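Local coordinates for GTPase activator-like protein (Chaetomium thermophilum, PDB 5HIU), which probably stimulates GTP hydrolysis by a small GTPase as the TSC2 subunit of the tuberous sclerosis complex, this chain being its all-helical N-terminal part, at residues G34-S37 with E38-L41; F140-L143 with T144-N148. All coordinates share one frame; numbering follows the deposited sequence.

Overall arrangement
Both contacts are local: contact 1 is the capped start of helix 36-52, and contact 2 joins successive turns of helix 139-163. They come one after the other along the chain. Contact 1 starts the second helix of the model, at the N-terminal end of the elongated array of helices, its centre about 46 Å from the chain centre. Contact 2 lies near the start of its helix, its centre about 16 Å from that point, where helices pack on several sides. The centres of the two contacts are about 34 Å apart and their nearest atoms about 21 Å, so they do not touch. One is an exposed helix start, the other a partly buried turn of the same alpha-solenoid, both inside the DUF3384 region.

Contact 1. Residues G34-S37 with E38-L41; sequences GHLS and ERVL
The imidazole of H35 and the carboxylate of E38 lie side by side and point the same way, their planes 26° apart. H35 CD2 comes 3.6 Å from E38 OE1, which approaches the ring obliquely. L36 CD1 likewise lies obliquely to the guanidinium of R39, its nearest touch being R39 CD at 4.1 Å. Further back along the arginine, R39 CG rests 3.4 Å from G34 O.

What ties E38 down is the backbone. H35 is the N-cap of helix 36-52, and its amide N gives a hydrogen bond of 2.8 Å to E38 OE1, meeting that oxygen on the anti side and 21° out of the carboxylate plane. E38 gets there with CG beside its own backbone N (chi1 -53°) and an extended chain beyond, which carries the acid back past the helix start; OE1 also touches G34 CA at 3.2 Å. H35 O accepts soundly from R39 N at 3.0 Å; its contact with E38 N, at 2.5 Å and strongly bent, is doubtful as modelled. V40 N to L36 O, 3.0 Å, continues the ladder that R39 N to H35 O begins. R39 sends its polar end to D67 in a salt bridge and to L31 O on the preceding helix.

E38, third residue of the helix, accepts from the N-cap amide as in one side of a capping box; the reciprocal side-chain bond is not made, so the full box is not formed. A carboxylate here would probably suit the helix dipole and, though not in contact with H35 NE2, could raise the histidine's pKa slightly.

Contact 2. Residues F140-L143 with T144-N148; sequences FPLL and TLWLN
L142 lays its branched end over one face of the W146 indole, one helical turn further on. Its CD2 methyl sits 3.9 Å from the centroid of the six-membered ring of W146, only 12° off the ring normal: a CH-pi contact. The second methyl, L142 CD1, covers the pyrrole side of the same face, 3.5 Å from W146 NE1. Because CG of L142 is anti to its backbone N (chi1 174°), the side chain swings along the helix toward the tryptophan, although its CB points away from that turn. The backbone beneath keeps the pair in step: W146 N binds L142 O at 2.9 Å in an almost straight bond (176°).

Two residues earlier, T144 grips F140 O twice. Its N reaches that oxygen at 3.0 Å and its hydroxyl OG1 at 3.1 Å, from opposite faces of the carbonyl plane, which turns the hydroxyl back onto its own helix and should restrain the threonine's rotation.

Outside the helix, F115 meets W146 edge to face and L122 touches both L142 and W146, while F140, L143 and L147 pack against V194 and F188 of helix 179-198. With the i, i+4 Leu-Trp pair facing helices 96-107 and 115-126, helix 139-163 packs between its neighbours, as in an alpha-solenoid such as the N-terminal part of TSC2.

Contact 1. Residues G34-S37 with E38-L41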
# COMPACT_ATOMS: atom_id res chain seq x y z
N GLY A 34 -33.31 -30.02 19.30
CA GLY A 34 -34.30 -29.12 19.90
C GLY A 34 -35.08 -28.38 18.83
O GLY A 34 -34.68 -28.36 17.66
N HIS A 35 -36.21 -27.79 19.21
CA HIS A 35 -36.88 -26.84 18.34
C HIS A 35 -35.96 -25.63 18.25
O HIS A 35 -35.18 -25.37 19.16
CB HIS A 35 -38.23 -26.42 18.89
CG HIS A 35 -39.17 -27.56 19.12
ND1 HIS A 35 -39.61 -28.39 18.11
CD2 HIS A 35 -39.78 -28.00 20.25
CE1 HIS A 35 -40.43 -29.30 18.61
NE2 HIS A 35 -40.55 -29.08 19.91
N LEU A 36 -36.03 -24.88 17.16
CA LEU A 36 -35.02 -23.87 16.89
C LEU A 36 -34.69 -23.00 18.10
O LEU A 36 -33.52 -22.75 18.37
CB LEU A 36 -35.43 -22.99 15.71
CG LEU A 36 -34.36 -21.99 15.29
CD1 LEU A 36 -32.99 -22.66 15.19
CD2 LEU A 36 -34.70 -21.34 13.96
N SER A 37 -35.70 -22.55 18.82
CA SER A 37 -35.45 -21.70 19.97
C SER A 37 -34.64 -22.45 21.03
O SER A 37 -33.92 -21.85 21.81
CB SER A 37 -36.76 -21.18 20.59
OG SER A 37 -37.35 -22.15 21.46
N GLU A 38 -34.78 -23.76 21.06
CA GLU A 38 -34.05 -24.58 22.02
C GLU A 38 -32.61 -24.66 21.58
O GLU A 38 -31.71 -24.59 22.42
CB GLU A 38 -34.66 -25.99 22.13
CG GLU A 38 -36.15 -25.98 22.43
CD GLU A 38 -36.72 -27.35 22.75
OE1 GLU A 38 -36.58 -28.27 21.91
OE2 GLU A 38 -37.33 -27.50 23.83
N ARG A 39 -32.42 -24.79 20.27
CA ARG A 39 -31.08 -24.86 19.67
C ARG A 39 -30.30 -23.59 19.95
O ARG A 39 -29.12 -23.64 20.26
CB ARG A 39 -31.17 -25.08 18.16
CG ARG A 39 -31.94 -26.34 17.74
CD ARG A 39 -31.87 -26.50 16.23
NE ARG A 39 -30.53 -26.93 15.85
CZ ARG A 39 -29.96 -26.69 14.67
NH1 ARG A 39 -30.60 -26.00 13.73
NH2 ARG A 39 -28.72 -27.14 14.43
N VAL A 40 -30.99 -22.45 19.87
CA VAL A 40 -30.37 -21.17 20.12
C VAL A 40 -29.84 -21.11 21.56
O VAL A 40 -28.70 -20.72 21.81
CB VAL A 40 -31.35 -20.01 19.84
CG1 VAL A 40 -30.78 -18.68 20.30
CG2 VAL A 40 -31.65 -19.95 18.34
N LEU A 41 -30.68 -21.50 22.49
CA LEU A 41 -30.30 -21.50 23.90
C LEU A 41 -29.16 -22.50 24.18
O LEU A 41 -28.26 -22.23 24.96
CB LEU A 41 -31.52 -21.82 24.77
CG LEU A 41 -31.29 -21.78 26.27
CD1 LEU A 41 -31.08 -20.35 26.71
CD2 LEU A 41 -32.46 -22.42 27.02

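Contact 2. Residues F140-L143 with T144-N148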
# COMPACT_ATOMS: atom_id res chain seq x y z
N PHE A 140 -5.92 -17.41 -0.05
CA PHE A 140 -5.61 -16.11 -0.70
C PHE A 140 -6.69 -15.60 -1.65
O PHE A 140 -7.02 -14.40 -1.65
CB PHE A 140 -4.25 -16.14 -1.41
CG PHE A 140 -3.10 -15.93 -0.48
CD1 PHE A 140 -2.73 -14.66 -0.10
CD2 PHE A 140 -2.42 -17.00 0.05
CE1 PHE A 140 -1.68 -14.46 0.79
CE2 PHE A 140 -1.37 -16.81 0.94
CZ PHE A 140 -1.00 -15.53 1.31
N PRO A 141 -7.24 -16.49 -2.49
CA PRO A 141 -8.39 -16.11 -3.28
C PRO A 141 -9.57 -15.66 -2.45
O PRO A 141 -10.33 -14.79 -2.88
CB PRO A 141 -8.74 -17.40 -4.02
CG PRO A 141 -7.42 -18.08 -4.20
CD PRO A 141 -6.68 -17.79 -2.92
N LEU A 142 -9.72 -16.25 -1.26
CA LEU A 142 -10.80 -15.87 -0.38
C LEU A 142 -10.55 -14.46 0.14
O LEU A 142 -11.48 -13.63 0.12
CB LEU A 142 -10.94 -16.83 0.77
CG LEU A 142 -11.99 -16.31 1.76
CD1 LEU A 142 -13.37 -16.66 1.27
CD2 LEU A 142 -11.74 -16.81 3.18
N LEU A 143 -9.33 -14.19 0.62
CA LEU A 143 -9.00 -12.84 1.13
C LEU A 143 -9.23 -11.78 0.08
O LEU A 143 -9.77 -10.71 0.35
CB LEU A 143 -7.55 -12.75 1.58
CG LEU A 143 -7.15 -13.66 2.73
CD1 LEU A 143 -5.65 -13.59 2.93
CD2 LEU A 143 -7.88 -13.34 4.03
N THR A 144 -8.80 -12.07 -1.14
CA THR A 144 -8.97 -11.14 -2.22
C THR A 144 -10.44 -10.87 -2.46
O THR A 144 -10.84 -9.75 -2.73
CB THR A 144 -8.31 -11.67 -3.49
OG1 THR A 144 -6.90 -11.80 -3.25
CG2 THR A 144 -8.58 -10.74 -4.69
N LEU A 145 -11.24 -11.91 -2.36
CA LEU A 145 -12.68 -11.76 -2.55
C LEU A 145 -13.22 -10.82 -1.47
O LEU A 145 -13.83 -9.79 -1.75
CB LEU A 145 -13.32 -13.13 -2.47
CG LEU A 145 -14.83 -13.24 -2.67
CD1 LEU A 145 -15.35 -12.27 -3.72
CD2 LEU A 145 -15.15 -14.70 -3.02
N TRP A 146 -12.94 -11.17 -0.23
CA TRP A 146 -13.38 -10.40 0.91
C TRP A 146 -12.92 -8.93 0.90
O TRP A 146 -13.61 -8.07 1.45
CB TRP A 146 -12.87 -11.10 2.17
CG TRP A 146 -13.68 -12.27 2.55
CD1 TRP A 146 -14.69 -12.86 1.84
CD2 TRP A 146 -13.56 -13.01 3.76
NE1 TRP A 146 -15.20 -13.91 2.55
CE2 TRP A 146 -14.53 -14.02 3.73
CE3 TRP A 146 -12.74 -12.89 4.87
CZ2 TRP A 146 -14.68 -14.92 4.75
CZ3 TRP A 146 -12.88 -13.79 5.88
CH2 TRP A 146 -13.86 -14.79 5.83
N LEU A 147 -11.76 -8.65 0.32
CA LEU A 147 -11.28 -7.29 0.23
C LEU A 147 -12.24 -6.47 -0.59
O LEU A 147 -12.59 -5.34 -0.23
CB LEU A 147 -9.92 -7.22 -0.47
CG LEU A 147 -8.68 -7.06 0.39
CD1 LEU A 147 -7.48 -7.03 -0.54
CD2 LEU A 147 -8.75 -5.79 1.21
N ASN A 148 -12.62 -7.02 -1.74
CA ASN A 148 -13.54 -6.36 -2.63
C ASN A 148 -14.82 -6.09 -1.84
O ASN A 148 -15.24 -4.95 -1.70
CB ASN A 148 -13.80 -7.23 -3.85
CG ASN A 148 -14.58 -6.52 -4.95
OD1 ASN A 148 -14.39 -5.34 -5.24
ND2 ASN A 148 -15.46 -7.25 -5.59